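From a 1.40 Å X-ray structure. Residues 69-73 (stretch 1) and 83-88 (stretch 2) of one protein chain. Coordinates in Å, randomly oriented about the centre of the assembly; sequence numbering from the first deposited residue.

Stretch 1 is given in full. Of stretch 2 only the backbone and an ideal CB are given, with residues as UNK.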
# COMPACT_ATOMS: atom_id res chain seq x y z
N GLU A 69 12.01 -25.08 -8.82
CA GLU A 69 11.36 -24.60 -10.04
C GLU A 69 10.44 -23.43 -9.68
O GLU A 69 9.95 -23.35 -8.53
CB GLU A 69 10.51 -25.71 -10.69
CG GLU A 69 11.33 -26.87 -11.24
CD GLU A 69 10.47 -28.01 -11.77
OE1 GLU A 69 9.61 -27.74 -12.64
OE2 GLU A 69 10.62 -29.16 -11.29
N ASN A 70 10.20 -22.54 -10.62
CA ASN A 70 9.18 -21.48 -10.47
C ASN A 70 7.84 -22.11 -10.15
O ASN A 70 7.47 -23.13 -10.78
CB ASN A 70 9.09 -20.60 -11.69
CG ASN A 70 10.30 -19.70 -11.83
OD1 ASN A 70 11.09 -19.52 -10.89
ND2 ASN A 70 10.37 -19.07 -13.00
N GLY A 71 7.10 -21.55 -9.23
CA GLY A 71 5.74 -22.05 -9.03
C GLY A 71 5.10 -21.36 -7.84
O GLY A 71 5.48 -20.26 -7.45
N PHE A 72 4.01 -21.96 -7.34
CA PHE A 72 3.27 -21.38 -6.21
C PHE A 72 3.99 -21.56 -4.87
O PHE A 72 4.73 -22.56 -4.71
CB PHE A 72 1.90 -22.07 -6.14
CG PHE A 72 1.06 -21.83 -7.38
CD1 PHE A 72 0.56 -20.58 -7.60
CD2 PHE A 72 0.75 -22.86 -8.26
CE1 PHE A 72 -0.23 -20.31 -8.71
CE2 PHE A 72 -0.05 -22.59 -9.37
CZ PHE A 72 -0.49 -21.31 -9.61
N LEU A 73 3.70 -20.65 -3.96
CA LEU A 73 4.02 -20.91 -2.54
C LEU A 73 3.41 -22.26 -2.13
O LEU A 73 2.26 -22.51 -2.49
CB LEU A 73 3.52 -19.78 -1.69
CG LEU A 73 4.13 -18.42 -1.96
CD1 LEU A 73 3.35 -17.30 -1.24
CD2 LEU A 73 5.59 -18.40 -1.56
N UNK A 83 -1.57 -25.97 -12.73
CA UNK A 83 -0.23 -25.74 -13.23
C UNK A 83 0.12 -24.29 -12.96
O UNK A 83 -0.70 -23.41 -13.06
CB UNK A 83 -0.12 -26.07 -14.72
N UNK A 84 1.37 -24.01 -12.60
CA UNK A 84 1.73 -22.62 -12.44
C UNK A 84 1.83 -21.97 -13.81
O UNK A 84 1.95 -22.65 -14.84
CB UNK A 84 3.04 -22.48 -11.67
N UNK A 85 1.77 -20.64 -13.79
CA UNK A 85 1.80 -19.83 -15.02
C UNK A 85 3.23 -19.80 -15.57
O UNK A 85 4.12 -20.45 -15.09
CB UNK A 85 1.30 -18.41 -14.75
N UNK A 86 3.36 -19.14 -16.71
CA UNK A 86 4.67 -18.82 -17.31
C UNK A 86 4.90 -17.33 -17.10
O UNK A 86 3.98 -16.52 -16.99
CB UNK A 86 4.73 -19.19 -18.79
N UNK A 87 6.17 -16.98 -17.03
CA UNK A 87 6.58 -15.57 -17.05
C UNK A 87 6.19 -15.01 -18.41
O UNK A 87 6.43 -15.71 -19.44
CB UNK A 87 8.08 -15.41 -16.79
N UNK A 88 5.63 -13.83 -18.44
CA UNK A 88 5.13 -13.28 -19.74
C UNK A 88 5.09 -11.77 -19.72
O UNK A 88 4.98 -11.17 -18.68
CB UNK A 88 3.73 -13.81 -20.06

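Position 83 turns its CA-to-CB bond away from stretch 1, and nothing of that stretch lies within 5.5 Å of the ideal CB. What reaches across is its backbone: the carbonyl O lies 3.8 Å from CE2 of Phe72, at the edge of the ring and near its plane, where the hydrogens of an aromatic ring carry slight positive charge. The contact leaves the side chain free, so many residues would suit; phi of -66° and psi of 143° also admit proline. The deposited residue is Pro83.

Position 84 is the centre of the contact. The CA of 84 lies 5.3 Å from the CA of Gly71, the nearest such pair across the stretches, and CA-to-CB points toward stretch 1. The ideal CB sits 3.8 Å from CA of Gly71 and 3.9 Å from CE2 of Phe72, with the carbonyl O of Asn70 at 4.6 Å. Glycine at 71 offers no side chain here, so its bare backbone and the phenylalanine ring form a shallow apolar niche. A compact apolar residue fits, such as alanine, valine or proline; phi of -73° is compatible with proline. It is Pro84. Its CB packs 3.9 Å from Gly71 CA and 4.0 Å from Phe72 CE2, while its CG comes to 4.2 Å from Asn70 O. The backbone shares the work: Pro84 CA, at 3.5 Å from Phe72 CE2, makes the closest approach between the stretches.

At 85 the CA-to-CB bond runs sideways and the ideal CB meets nothing of stretch 1. A side chain growing simply outward would gain little, but one that curls back along its own backbone toward N could reach the tip of the phenylalanine. Phi of -75° allows proline, whose ring does exactly this: in Pro85, CD lies 4.0 Å from Phe72 CZ, an apolar contact.

At 86 the CA-to-CB bond points away from stretch 1, which asks nothing of it; many kinds of side chain would serve, polar ones among them. Ser86 is found, its OG hydrogen-bonded elsewhere in the structure.

At 87 the CA-to-CB bond points sideways, with no atom of stretch 1 near the ideal CB, yet the amide end of Asn70 lies in reach of a modest side chain. A polar group might seek the amide, and a branched aliphatic one could rest beside it. Val87 takes the second course: in its t rotamer, CG2 stands 4.3 Å from Asn70 ND2, a loose van der Waals contact; the amide nitrogen is hydrogen-bonded elsewhere in the structure.

Position 88 is out of reach, and many side chains would suit as far as stretch 1 is concerned. It is Thr88, in the t rotamer.

Stretch 2 (83-88) PPPSVT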
# COMPACT_ATOMS: atom_id res chain seq x y z
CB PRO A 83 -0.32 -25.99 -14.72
CG PRO A 83 -1.57 -26.82 -14.87
CD PRO A 83 -2.52 -26.30 -13.82
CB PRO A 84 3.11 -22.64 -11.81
CG PRO A 84 3.67 -23.92 -12.29
CD PRO A 84 2.49 -24.92 -12.40
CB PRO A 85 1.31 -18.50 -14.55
CG PRO A 85 1.91 -18.39 -13.16
CD PRO A 85 1.75 -19.78 -12.59
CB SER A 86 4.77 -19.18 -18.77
OG SER A 86 4.63 -20.60 -18.96
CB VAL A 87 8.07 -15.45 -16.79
CG1 VAL A 87 8.50 -13.99 -16.84
CG2 VAL A 87 8.45 -16.07 -15.44
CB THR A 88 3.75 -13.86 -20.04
OG1 THR A 88 3.36 -13.52 -21.38
CG2 THR A 88 2.73 -13.41 -19.04
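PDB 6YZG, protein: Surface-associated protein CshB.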